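Local atomic coordinates of lysine/ornithine decarboxylase (Vibrio vulnificus, PDB entry 2PLJ), a protein that probably catalyses the decarboxylation of lysine and ornithine with a pyridoxal phosphate cofactor, and is seen here with putrescine, the ornithine product, joined to the cofactor. Residues Ala84-Pro89 and Asp105-Gly110; Glu118-Asp123 and Leu141-Asn146; Leu60-Ile65 and His90-Arg95; Leu124-His129 and Cys145-Val150; Gln68-Lys73 and Leu98-Ser103. All coordinates share one frame; numbering follows the deposited sequence.

Contact 1 of 5, residues Ala84-Pro89 and Asp105-Gly110; sequences ALKPLP and DLATTG. With P3T ((4-{[(4-aminobutyl)amino]methyl}-5-hydroxy-6-methylpyridin-3-yl)methyl dihydrogen phosphate), chain D.
Ala84 and Asp105 pair in parallel at the C-terminal ends of two neighbouring strands of the beta/alpha barrel, the end at which this fold places its active site. Just past the bridge, Leu85 N donates to Asp105 O over 3.3 Å in a nearly straight bond. That carbonyl has a second partner, water 1, which lies 2.9 Å from Asp105 O and accepts from Lys86 N, tying the start of the turn from Leu85 to Leu88 to the strand beside it. Asp105 holds its carboxylate anti to its own main-chain nitrogen (chi1 169°), which brings OD2 to 3.5 Å from Ala84 CB. The same methyl packs against P3T CAM at 3.8 Å, while Asp105 OD1 is hydrogen-bonded to Thr128. Lys86 reaches the cofactor through a chain bent near its end, and NZ is joined covalently to P3T CAG at 1.3 Å. The modelled CAG also carries NAN of the putrescine arm, with the two nitrogens too close for a single species; the site probably overlays a lysine-linked and a putrescine-linked cofactor. Behind the pocket, Leu85 and Leu106 run side by side, with Leu85 CD1 4.2 Å from Leu106 CD2. Leu85 continues onto Leu114 and Val115 of helix 109-117, Leu106 meets Val115 and Thr125 of strand 125-127, and Asn397 of the second subunit packs on Lys86.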
# COMPACT_ATOMS: atom_id res chain seq x y z
N ALA A 84 -6.50 18.05 7.89
CA ALA A 84 -6.71 16.61 7.97
C ALA A 84 -5.33 15.93 7.95
O ALA A 84 -4.55 16.04 6.96
CB ALA A 84 -7.59 16.12 6.80
N LEU A 85 -5.01 15.26 9.04
CA LEU A 85 -3.70 14.58 9.13
C LEU A 85 -3.58 13.49 8.08
O LEU A 85 -2.45 13.20 7.63
CB LEU A 85 -3.47 13.97 10.52
CG LEU A 85 -2.77 14.89 11.52
CD1 LEU A 85 -3.61 16.10 11.82
CD2 LEU A 85 -2.41 14.08 12.78
N LYS A 86 -4.69 12.87 7.72
CA LYS A 86 -4.71 11.63 6.85
C LYS A 86 -3.69 11.64 5.67
O LYS A 86 -2.88 10.69 5.50
CB LYS A 86 -6.12 11.45 6.22
CG LYS A 86 -7.27 10.96 7.10
CD LYS A 86 -8.57 10.99 6.26
CE LYS A 86 -8.29 11.18 4.73
NZ LYS A 86 -9.21 12.06 3.91
N PRO A 87 -3.72 12.70 4.82
CA PRO A 87 -2.80 12.65 3.67
C PRO A 87 -1.30 12.70 3.97
O PRO A 87 -0.49 12.25 3.13
CB PRO A 87 -3.18 13.89 2.86
CG PRO A 87 -3.78 14.84 3.92
CD PRO A 87 -4.58 13.90 4.78
N LEU A 88 -0.94 13.30 5.11
CA LEU A 88 0.49 13.47 5.50
C LEU A 88 0.51 13.74 7.01
O LEU A 88 0.48 14.89 7.43
CB LEU A 88 1.18 14.61 4.70
CG LEU A 88 2.66 14.75 5.06
CD1 LEU A 88 3.43 13.41 4.83
CD2 LEU A 88 3.29 15.92 4.29
N PRO A 89 0.44 12.66 7.81
CA PRO A 89 0.36 12.78 9.27
C PRO A 89 1.74 12.95 9.88
O PRO A 89 2.24 12.07 10.61
CB PRO A 89 -0.25 11.43 9.67
CG PRO A 89 0.32 10.44 8.68
CD PRO A 89 0.36 11.24 7.37
N ASP A 105 -7.98 18.05 12.09
CA ASP A 105 -9.02 17.08 11.83
C ASP A 105 -8.37 15.70 11.99
O ASP A 105 -7.41 15.37 11.28
CB ASP A 105 -9.53 17.27 10.41
CG ASP A 105 -10.42 16.13 9.96
OD1 ASP A 105 -11.08 15.53 10.85
OD2 ASP A 105 -10.51 15.88 8.73
N LEU A 106 -8.88 14.95 12.96
CA LEU A 106 -8.35 13.64 13.40
C LEU A 106 -9.34 12.53 13.00
O LEU A 106 -10.54 12.73 13.01
CB LEU A 106 -8.22 13.61 14.94
CG LEU A 106 -7.53 14.83 15.58
CD1 LEU A 106 -7.51 14.60 17.09
CD2 LEU A 106 -6.13 15.05 15.00
N ALA A 107 -8.82 11.35 12.66
CA ALA A 107 -9.68 10.25 12.26
C ALA A 107 -9.50 8.98 13.07
O ALA A 107 -10.34 8.07 12.97
CB ALA A 107 -9.41 9.96 10.80
N THR A 108 -8.38 8.88 13.81
CA THR A 108 -8.02 7.67 14.55
C THR A 108 -7.26 8.00 15.83
O THR A 108 -6.69 9.10 16.00
CB THR A 108 -7.12 6.71 13.73
OG1 THR A 108 -5.87 7.38 13.48
CG2 THR A 108 -7.79 6.33 12.38
N THR A 109 -7.23 7.02 16.72
CA THR A 109 -6.42 7.11 17.92
C THR A 109 -4.97 7.46 17.59
O THR A 109 -4.36 8.26 18.31
CB THR A 109 -6.55 5.83 18.73
OG1 THR A 109 -7.92 5.69 19.11
CG2 THR A 109 -5.64 5.86 19.95
N GLY A 110 -4.40 6.84 16.55
CA GLY A 110 -3.01 7.18 16.15
C GLY A 110 -2.82 8.68 15.88
O GLY A 110 -1.81 9.26 16.29
OAE P3T D . -8.63 17.92 1.41
PAU P3T D . -8.58 16.38 1.02
OAF P3T D . -7.13 15.78 1.34
OAC P3T D . -9.01 16.07 -0.40
OAP P3T D . -9.54 15.51 1.98
CAM P3T D . -9.27 15.53 3.45
CAS P3T D . -10.48 14.83 4.09
CAH P3T D . -11.27 15.69 4.87
NAO P3T D . -12.36 15.21 5.47
CAQ P3T D . -12.76 13.96 5.33
CAA P3T D . -14.06 13.50 6.04
CAR P3T D . -12.03 13.05 4.54
OAD P3T D . -12.45 11.78 4.43
CAT P3T D . -10.86 13.50 3.88
CAG P3T D . -10.08 12.57 3.12
NAN P3T D . -10.66 11.48 2.62
CAL P3T D . -9.98 10.40 1.83
CAK P3T D . -9.09 10.94 0.71
CAJ P3T D . -8.41 9.69 0.07
CAI P3T D . -7.48 10.10 -1.08
NAB P3T D . -6.98 8.92 -1.84
O HOH W 1 -7.18 13.06 9.58

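Contact 2 of 5, residues Glu118-Asp123 and Leu141-Asn146; sequences EGVPAD and LAYGCN
The ring of Tyr143 has the methyl of Ala122 over one face and the carbonyl oxygen of Val120 at its edge, close to the ring plane. Ala122 CB stands 3.9 Å from the Tyr143 ring centroid, a CH-pi contact displaced somewhat toward the rim. At the phenol end, Tyr143 OH donates to Val120 O across 2.7 Å; the hydroxyl approaches from above the carbonyl plane, 57° out of it, rather than along a lone pair. Val120 CG1 lies 3.6 Å from the same Tyr143 OH. The ring reaches this place because CG is anti to the main-chain nitrogen (chi1 164°), carrying it off the last turn of its helix toward the loop opposite. Where the chain leaves that helix, Gly144 lets Ala122 come close, with Ala122 CB 3.5 Å from Gly144 C. Water 2 then links the two backbones, accepting from Asn146 N and lying 3.0 Å from Ala122 O. Val115 and Ala116 of helix 109-117 also pack on the tyrosine, and that helix ends in a Schellman motif with Gly119 at C-prime. Two successive helix-to-strand loops thus meet side by side, as adjoining units do at the N-terminal end of a beta/alpha barrel.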
# COMPACT_ATOMS: atom_id res chain seq x y z
N GLU A 118 2.66 16.42 20.08
CA GLU A 118 3.19 17.71 19.58
C GLU A 118 2.62 18.94 20.29
O GLU A 118 2.84 20.09 19.87
CB GLU A 118 3.06 17.81 18.05
CG GLU A 118 3.85 16.72 17.32
CD GLU A 118 5.35 16.70 17.66
OE1 GLU A 118 5.95 17.76 17.99
OE2 GLU A 118 5.95 15.61 17.61
N GLY A 119 1.89 18.69 21.38
CA GLY A 119 1.35 19.75 22.20
C GLY A 119 0.19 20.53 21.64
O GLY A 119 -0.08 21.67 22.08
N VAL A 120 -0.54 19.91 20.72
CA VAL A 120 -1.75 20.52 20.18
C VAL A 120 -2.83 20.49 21.28
O VAL A 120 -3.15 19.41 21.79
CB VAL A 120 -2.26 19.80 18.93
CG1 VAL A 120 -3.63 20.39 18.47
CG2 VAL A 120 -1.20 19.86 17.80
N PRO A 121 -3.39 21.66 21.62
CA PRO A 121 -4.50 21.71 22.58
C PRO A 121 -5.71 20.99 21.97
O PRO A 121 -6.04 21.20 20.80
CB PRO A 121 -4.78 23.21 22.71
CG PRO A 121 -3.53 23.89 22.35
CD PRO A 121 -2.98 23.02 21.21
N ALA A 122 -6.39 20.18 22.77
CA ALA A 122 -7.52 19.38 22.26
C ALA A 122 -8.64 20.26 21.70
O ALA A 122 -9.40 19.82 20.82
CB ALA A 122 -8.07 18.48 23.37
N ASP A 123 -8.75 21.49 22.21
CA ASP A 123 -9.82 22.38 21.73
C ASP A 123 -9.63 22.84 20.28
O ASP A 123 -10.55 23.43 19.66
CB ASP A 123 -10.05 23.56 22.69
CG ASP A 123 -8.89 24.53 22.77
OD1 ASP A 123 -7.88 24.40 22.05
OD2 ASP A 123 -8.99 25.46 23.61
N LEU A 141 -11.67 11.12 23.69
CA LEU A 141 -12.16 11.85 24.87
C LEU A 141 -11.07 12.01 25.93
O LEU A 141 -10.98 13.06 26.58
CB LEU A 141 -13.38 11.15 25.46
CG LEU A 141 -14.70 11.43 24.71
CD1 LEU A 141 -15.79 10.58 25.36
CD2 LEU A 141 -15.10 12.93 24.78
N ALA A 142 -10.24 10.98 26.11
CA ALA A 142 -9.15 11.03 27.09
C ALA A 142 -8.14 12.15 26.79
O ALA A 142 -7.66 12.82 27.71
CB ALA A 142 -8.43 9.68 27.20
N TYR A 143 -7.84 12.35 25.51
CA TYR A 143 -7.03 13.47 25.04
C TYR A 143 -7.75 14.79 25.27
O TYR A 143 -7.15 15.78 25.65
CB TYR A 143 -6.73 13.27 23.56
CG TYR A 143 -6.24 14.48 22.83
CD1 TYR A 143 -5.08 15.16 23.22
CD2 TYR A 143 -6.93 14.93 21.71
CE1 TYR A 143 -4.63 16.28 22.52
CE2 TYR A 143 -6.50 16.03 20.99
CZ TYR A 143 -5.35 16.70 21.39
OH TYR A 143 -4.95 17.78 20.65
N GLY A 144 -9.06 14.78 25.04
CA GLY A 144 -9.92 15.95 25.30
C GLY A 144 -10.74 16.38 24.08
O GLY A 144 -11.58 17.32 24.17
N CYS A 145 -10.53 15.68 22.98
CA CYS A 145 -11.30 15.91 21.77
C CYS A 145 -12.73 15.44 22.03
O CYS A 145 -12.96 14.25 22.33
CB CYS A 145 -10.68 15.15 20.58
SG CYS A 145 -11.61 15.43 19.06
N ASN A 146 -13.68 16.36 21.90
CA ASN A 146 -15.08 16.07 22.24
C ASN A 146 -16.09 16.32 21.12
O ASN A 146 -17.31 16.33 21.36
CB ASN A 146 -15.48 16.83 23.52
CG ASN A 146 -15.27 18.33 23.40
OD1 ASN A 146 -15.30 18.90 22.31
ND2 ASN A 146 -15.05 18.99 24.54
O HOH W 2 -12.34 19.05 20.66

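Contact 3 of 5, residues Leu60-Ile65 and His90-Arg95; sequences LDCDVI and HPVVVR
Leu60 sits against the first turn of helix 91-100, where the strand 57-61 of the mixed beta sheet hands the chain over to the beta/alpha barrel. The apolar contacts are made by branch ends. Leu60 CD2 touches Val93 CG2 at 3.9 Å, and Ile65 CD1 reaches the same Val93 CG2 at 4.1 Å, its side chain crossing that of the valine at about a right angle. The closest pair is Cys62 SG and Val92 CG1, 3.4 Å apart; on the valine this branch lies anti to the backbone nitrogen (chi1 172°), turned toward the sulfur. One aromatic contact joins them: Leu60 CD2 stands almost exactly above the centre of the His90 ring, 4.1 Å from its centroid, a CH-pi approach from the direction opposite to the histidine's own. Hydrogen bonding runs within each segment instead of across. Asp61 and His90 are both N-caps, the former accepting Asp63 N at OD1. His90 NE2 is hydrogen-bonded to Ser24, which helps fix the ring under the leucine, and Ala406 of strand 403-407 adjoins both Leu60 and Val92. The other imidazole nitrogen completes its helix cap: His90 ND1 takes the N-H of Val92 at 3.0 Å, in the plane of the ring.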
# COMPACT_ATOMS: atom_id res chain seq x y z
N LEU A 60 10.57 17.70 2.33
CA LEU A 60 9.42 18.44 2.83
C LEU A 60 9.81 19.89 3.13
O LEU A 60 10.69 20.17 3.95
CB LEU A 60 8.91 17.77 4.11
CG LEU A 60 7.96 18.60 4.98
CD1 LEU A 60 6.65 18.84 4.17
CD2 LEU A 60 7.68 17.84 6.30
N ASP A 61 9.14 20.81 2.45
CA ASP A 61 9.47 22.23 2.60
C ASP A 61 8.37 22.90 3.43
O ASP A 61 7.24 23.15 2.92
CB ASP A 61 9.63 22.90 1.23
CG ASP A 61 10.03 24.38 1.34
OD1 ASP A 61 10.12 24.90 2.48
OD2 ASP A 61 10.24 25.02 0.27
N CYS A 62 8.66 23.20 4.71
CA CYS A 62 7.66 23.84 5.60
C CYS A 62 7.18 25.22 5.13
O CYS A 62 6.11 25.67 5.52
CB CYS A 62 8.18 23.95 7.03
SG CYS A 62 8.41 22.28 7.72
N ASP A 63 7.99 25.90 4.32
CA ASP A 63 7.56 27.20 3.75
C ASP A 63 6.32 26.98 2.88
O ASP A 63 5.40 27.82 2.84
CB ASP A 63 8.69 27.80 2.90
CG ASP A 63 9.82 28.38 3.74
OD1 ASP A 63 9.58 28.82 4.90
OD2 ASP A 63 10.94 28.45 3.20
N VAL A 64 6.29 25.86 2.18
CA VAL A 64 5.17 25.58 1.26
C VAL A 64 3.92 25.20 2.07
O VAL A 64 2.82 25.61 1.75
CB VAL A 64 5.54 24.51 0.20
CG1 VAL A 64 4.30 24.15 -0.66
CG2 VAL A 64 6.67 25.03 -0.71
N ILE A 65 4.12 24.45 3.17
CA ILE A 65 3.02 24.18 4.12
C ILE A 65 2.37 25.52 4.55
O ILE A 65 1.14 25.69 4.47
CB ILE A 65 3.54 23.40 5.38
CG1 ILE A 65 4.07 21.97 4.99
CG2 ILE A 65 2.43 23.33 6.46
CD1 ILE A 65 3.02 21.04 4.32
N HIS A 90 2.39 14.07 9.55
CA HIS A 90 3.82 14.23 9.86
C HIS A 90 3.97 15.22 11.01
O HIS A 90 3.42 16.32 10.97
CB HIS A 90 4.55 14.73 8.61
CG HIS A 90 6.04 14.70 8.74
ND1 HIS A 90 6.71 15.44 9.69
CD2 HIS A 90 6.98 14.06 8.01
CE1 HIS A 90 8.02 15.21 9.57
NE2 HIS A 90 8.21 14.39 8.55
N PRO A 91 4.72 14.84 12.05
CA PRO A 91 4.81 15.72 13.24
C PRO A 91 5.32 17.14 12.92
O PRO A 91 4.86 18.11 13.53
CB PRO A 91 5.80 15.00 14.16
CG PRO A 91 6.18 13.74 13.49
CD PRO A 91 5.52 13.61 12.16
N VAL A 92 6.24 17.26 11.97
CA VAL A 92 6.74 18.59 11.57
C VAL A 92 5.64 19.42 10.89
O VAL A 92 5.51 20.62 11.15
CB VAL A 92 7.97 18.49 10.69
CG1 VAL A 92 8.33 19.89 10.14
CG2 VAL A 92 9.15 17.97 11.52
N VAL A 93 4.82 18.77 10.08
CA VAL A 93 3.67 19.45 9.46
C VAL A 93 2.69 19.94 10.56
O VAL A 93 2.18 21.08 10.51
CB VAL A 93 2.98 18.54 8.41
CG1 VAL A 93 1.65 19.19 7.95
CG2 VAL A 93 3.96 18.27 7.21
N VAL A 94 2.40 19.06 11.52
CA VAL A 94 1.54 19.42 12.65
C VAL A 94 2.09 20.63 13.41
O VAL A 94 1.35 21.62 13.66
CB VAL A 94 1.32 18.19 13.59
CG1 VAL A 94 0.54 18.60 14.84
CG2 VAL A 94 0.52 17.12 12.84
N ARG A 95 3.38 20.57 13.80
CA ARG A 95 4.00 21.69 14.52
C ARG A 95 3.95 23.00 13.71
O ARG A 95 3.63 24.08 14.26
CB ARG A 95 5.46 21.39 14.90
CG ARG A 95 5.59 20.35 16.00
CD ARG A 95 6.95 20.48 16.71
NE ARG A 95 8.06 20.33 15.77
CZ ARG A 95 8.70 19.19 15.54
NH1 ARG A 95 8.31 18.07 16.17
NH2 ARG A 95 9.74 19.15 14.69

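Contact 4 of 5, residues Leu124-His129 and Cys145-Val150; sequences LTIHTH and CNVFVV
His127 and Val147 supply the direct backbone bond between strands 125-127 and 147-150, the parallel pair that joins the two ends of the eight-strand sheet into a closed barrel. His127 N donates to Val147 O over 2.9 Å, and His127 O in turn receives a CA-H contact from Phe148. Packing is dense around this middle. Ile126 CG2 rests 3.8 Å from Val147 CG1, its CG1 branch meanwhile occupying the position between backbone nitrogen and carbonyl carbon (chi1 59°), which turns the longer arm away from the neighbouring strand. Toward the surrounding helices, Phe148 CE1 comes over one face of the His127 imidazole, the ring planes inclined at 41°, and Ala140 of helix 134-143 touches both residues. Cys145 SG lies 3.5 Å from His127 N. Farther along, Val149 CG2 leans on Thr128 CA at 3.6 Å. Both ends of the pair are looser. The short strand axes diverge by 28°, and water takes part at both ends. At the N-terminal end, water 2, which accepts from Asn146 N, lies 2.8 Å from Thr125 O. At the C-terminal end, water 3 stands in for direct strand pairing: it accepts from Val149 N at 2.9 Å and donates to His129 O at 2.7 Å.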
# COMPACT_ATOMS: atom_id res chain seq x y z
N LEU A 124 -8.45 22.55 19.72
CA LEU A 124 -8.20 22.84 18.30
C LEU A 124 -8.53 21.66 17.38
O LEU A 124 -8.26 21.73 16.18
CB LEU A 124 -6.73 23.26 18.07
CG LEU A 124 -6.27 24.57 18.73
CD1 LEU A 124 -4.80 24.81 18.33
CD2 LEU A 124 -7.12 25.72 18.32
N THR A 125 -9.11 20.62 17.95
CA THR A 125 -9.28 19.35 17.23
C THR A 125 -10.74 18.95 17.12
O THR A 125 -11.59 19.28 17.98
CB THR A 125 -8.45 18.18 17.83
OG1 THR A 125 -9.05 17.72 19.05
CG2 THR A 125 -6.96 18.59 18.08
N ILE A 126 -11.01 18.24 16.03
CA ILE A 126 -12.29 17.55 15.86
C ILE A 126 -11.97 16.12 15.39
O ILE A 126 -10.96 15.89 14.70
CB ILE A 126 -13.25 18.24 14.84
CG1 ILE A 126 -12.62 18.35 13.44
CG2 ILE A 126 -13.68 19.64 15.36
CD1 ILE A 126 -13.58 18.98 12.39
N HIS A 127 -12.83 15.17 15.75
CA HIS A 127 -12.63 13.77 15.32
C HIS A 127 -13.72 13.49 14.29
O HIS A 127 -14.89 13.72 14.55
CB HIS A 127 -12.72 12.85 16.55
CG HIS A 127 -12.29 11.45 16.28
ND1 HIS A 127 -12.99 10.59 15.44
CD2 HIS A 127 -11.26 10.73 16.79
CE1 HIS A 127 -12.38 9.42 15.42
NE2 HIS A 127 -11.36 9.47 16.27
N THR A 128 -13.33 13.11 13.08
CA THR A 128 -14.34 13.05 12.02
C THR A 128 -14.57 11.67 11.43
O THR A 128 -15.23 11.55 10.40
CB THR A 128 -14.00 14.03 10.92
OG1 THR A 128 -12.71 13.72 10.42
CG2 THR A 128 -14.11 15.51 11.45
N HIS A 129 -14.08 10.63 12.10
CA HIS A 129 -14.31 9.31 11.52
C HIS A 129 -15.77 8.96 11.81
O HIS A 129 -16.15 8.96 12.99
CB HIS A 129 -13.40 8.25 12.10
CG HIS A 129 -13.46 6.99 11.31
ND1 HIS A 129 -12.35 6.34 10.81
CD2 HIS A 129 -14.53 6.29 10.85
CE1 HIS A 129 -12.73 5.28 10.12
NE2 HIS A 129 -14.05 5.23 10.13
N CYS A 145 -10.53 15.68 22.98
CA CYS A 145 -11.30 15.91 21.77
C CYS A 145 -12.73 15.44 22.03
O CYS A 145 -12.96 14.25 22.33
CB CYS A 145 -10.68 15.15 20.58
SG CYS A 145 -11.61 15.43 19.06
N ASN A 146 -13.68 16.36 21.90
CA ASN A 146 -15.08 16.07 22.24
C ASN A 146 -16.09 16.32 21.12
O ASN A 146 -17.31 16.33 21.36
CB ASN A 146 -15.48 16.83 23.52
CG ASN A 146 -15.27 18.33 23.40
OD1 ASN A 146 -15.30 18.90 22.31
ND2 ASN A 146 -15.05 18.99 24.54
N VAL A 147 -15.58 16.56 19.90
CA VAL A 147 -16.43 16.74 18.73
C VAL A 147 -16.25 15.48 17.86
O VAL A 147 -15.11 15.10 17.51
CB VAL A 147 -16.04 17.99 17.89
CG1 VAL A 147 -16.95 18.12 16.62
CG2 VAL A 147 -16.14 19.28 18.72
N PHE A 148 -17.38 14.84 17.52
CA PHE A 148 -17.36 13.59 16.74
C PHE A 148 -18.41 13.70 15.64
O PHE A 148 -19.28 14.58 15.70
CB PHE A 148 -17.68 12.38 17.60
CG PHE A 148 -16.64 12.12 18.67
CD1 PHE A 148 -15.51 11.33 18.37
CD2 PHE A 148 -16.78 12.69 19.94
CE1 PHE A 148 -14.52 11.11 19.32
CE2 PHE A 148 -15.81 12.47 20.91
CZ PHE A 148 -14.67 11.69 20.62
N VAL A 149 -18.33 12.79 14.67
CA VAL A 149 -19.27 12.78 13.56
C VAL A 149 -20.14 11.53 13.65
O VAL A 149 -19.63 10.43 13.99
CB VAL A 149 -18.49 12.76 12.19
CG1 VAL A 149 -19.42 12.30 11.01
CG2 VAL A 149 -17.80 14.11 11.91
N VAL A 150 -21.42 11.68 13.32
CA VAL A 150 -22.29 10.53 13.10
C VAL A 150 -23.02 10.68 11.78
O VAL A 150 -23.29 11.81 11.36
CB VAL A 150 -23.29 10.30 14.26
CG1 VAL A 150 -22.52 10.05 15.57
CG2 VAL A 150 -24.27 11.49 14.40
O HOH W 2 -12.34 19.05 20.66
O HOH W 3 -16.09 11.01 14.79

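Contact 5 of 5, residues Gln68-Lys73 and Leu98-Ser103; sequences QYRALK and LAEGAS
Arg70 grips Glu100 side-on, with two nitrogens serving the two carboxylate oxygens. Arg70 NE donates to Glu100 OE2 at 2.6 Å and Arg70 NH2 to Glu100 OE1 at 2.9 Å, both bonds fairly straight, at 163°. Each oxygen lies close to the guanidinium plane, yet the two flat groups are not coplanar: OE1 is met on its syn side, whereas OE2 is approached from above the carboxylate plane. The arginine chain is extended from CG to NE, and the glutamate folds at chi2 (63°) to bring its carboxylate round to meet it. With both oxygens paired, the negative charge near the C-terminal end of helix 91-100 is probably offset by the salt bridge, which lies at the more exposed side; Lys73 NZ, 6.5 Å from Glu100 OE2, may add a weaker favourable field. Inward of the bridge the contact turns apolar. Tyr69 CD2 packs on Glu100 CG at 3.5 Å, the methylene next to the carboxylate, and Tyr69 CE1 meets Ala102 CB at the same 3.5 Å. Tyr69 OH lies 3.4 Å from Ala102 CA. The tyrosine also leans on Leu81, Leu97 and Ile295. Gly101 N is satisfied within its own turn by Leu98 O at 3.1 Å, in a Schellman motif, while Ser103 bonds Leu81 and Tyr83 on strand 79-84. Gln68 NE2 is bound by Phe294 O. A surface salt bridge beside a buried tyrosine thus joins helices 62-75 and 91-100 on the outer side of the beta/alpha barrel.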
# COMPACT_ATOMS: atom_id res chain seq x y z
N GLN A 68 0.59 27.38 1.51
CA GLN A 68 -0.69 26.75 1.17
C GLN A 68 -1.78 27.10 2.21
O GLN A 68 -2.89 27.50 1.84
CB GLN A 68 -0.51 25.24 0.98
CG GLN A 68 0.33 24.86 -0.20
CD GLN A 68 -0.24 25.41 -1.50
OE1 GLN A 68 0.29 26.38 -2.07
NE2 GLN A 68 -1.34 24.83 -1.95
N TYR A 69 -1.43 26.97 3.49
CA TYR A 69 -2.38 27.33 4.56
C TYR A 69 -2.84 28.78 4.40
O TYR A 69 -4.04 29.08 4.43
CB TYR A 69 -1.75 27.14 5.93
CG TYR A 69 -2.70 27.52 7.05
CD1 TYR A 69 -3.65 26.62 7.51
CD2 TYR A 69 -2.61 28.77 7.67
CE1 TYR A 69 -4.56 26.98 8.53
CE2 TYR A 69 -3.51 29.13 8.71
CZ TYR A 69 -4.45 28.23 9.13
OH TYR A 69 -5.33 28.58 10.15
N ARG A 70 -1.88 29.68 4.21
CA ARG A 70 -2.18 31.11 4.07
C ARG A 70 -3.05 31.40 2.86
O ARG A 70 -3.97 32.21 2.94
CB ARG A 70 -0.89 31.90 4.04
CG ARG A 70 -0.15 31.81 5.37
CD ARG A 70 1.21 32.56 5.29
NE ARG A 70 2.00 32.34 6.51
CZ ARG A 70 3.24 32.78 6.69
NH1 ARG A 70 3.87 33.46 5.73
NH2 ARG A 70 3.86 32.55 7.84
N ALA A 71 -2.76 30.72 1.74
CA ALA A 71 -3.53 30.90 0.50
C ALA A 71 -4.98 30.46 0.71
O ALA A 71 -5.91 31.15 0.27
CB ALA A 71 -2.89 30.16 -0.65
N LEU A 72 -5.18 29.33 1.39
CA LEU A 72 -6.54 28.84 1.65
C LEU A 72 -7.31 29.76 2.62
O LEU A 72 -8.50 30.06 2.38
CB LEU A 72 -6.53 27.40 2.15
CG LEU A 72 -7.93 26.75 2.25
CD1 LEU A 72 -8.70 26.78 0.93
CD2 LEU A 72 -7.77 25.32 2.72
N LYS A 73 -6.64 30.18 3.70
CA LYS A 73 -7.20 31.15 4.65
C LYS A 73 -7.67 32.40 3.92
O LYS A 73 -8.78 32.92 4.16
CB LYS A 73 -6.17 31.49 5.73
CG LYS A 73 -6.74 32.30 6.87
CD LYS A 73 -5.68 32.57 7.93
CE LYS A 73 -6.30 33.30 9.12
NZ LYS A 73 -5.24 33.64 10.11
N LEU A 98 0.34 24.23 13.63
CA LEU A 98 -0.03 24.73 14.96
C LEU A 98 0.52 26.17 15.16
O LEU A 98 -0.19 27.08 15.64
CB LEU A 98 0.50 23.79 16.04
CG LEU A 98 0.23 24.19 17.51
CD1 LEU A 98 -1.28 24.15 17.80
CD2 LEU A 98 1.02 23.25 18.43
N ALA A 99 1.79 26.37 14.81
CA ALA A 99 2.44 27.65 15.01
C ALA A 99 1.77 28.73 14.14
O ALA A 99 1.72 29.91 14.50
CB ALA A 99 3.93 27.53 14.69
N GLU A 100 1.25 28.30 12.99
CA GLU A 100 0.62 29.18 12.02
C GLU A 100 -0.82 29.58 12.44
O GLU A 100 -1.38 30.57 11.95
CB GLU A 100 0.72 28.49 10.65
CG GLU A 100 0.37 29.32 9.45
CD GLU A 100 1.26 30.55 9.19
OE1 GLU A 100 2.45 30.65 9.59
OE2 GLU A 100 0.69 31.46 8.56
N GLY A 101 -1.41 28.84 13.38
CA GLY A 101 -2.76 29.12 13.89
C GLY A 101 -3.83 28.13 13.42
O GLY A 101 -5.03 28.33 13.69
N ALA A 102 -3.40 27.04 12.79
CA ALA A 102 -4.32 26.05 12.24
C ALA A 102 -5.01 25.26 13.34
O ALA A 102 -4.49 25.16 14.45
CB ALA A 102 -3.60 25.06 11.31
N SER A 103 -6.16 24.67 12.99
CA SER A 103 -6.78 23.63 13.81
C SER A 103 -6.55 22.28 13.07
O SER A 103 -5.84 22.24 12.03
CB SER A 103 -8.27 23.93 14.01
OG SER A 103 -8.44 25.15 14.73

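In the fold
From the N terminus, the chain leaves the mixed sheet through strand 57-61 and enters the barrel. Contacts 3 and 5 both bring helix 62-75 against helix 91-100, near the start and the end of the latter, closing crossed loops around strand 79-84. Contact 1 crosses both, since its first segment follows that strand and its second follows helix 91-100; there the loop carrying the cofactor lysine meets strand 103-106. Contacts 2 and 4 come afterwards, in series with these, and share Cys145 and Asn146. Contact 2 joins successive loops at the N-terminal end of the barrel strands, and contact 4 zips the sheet's two edges together. Glu118 with Arg95 bridges contacts 2 and 3.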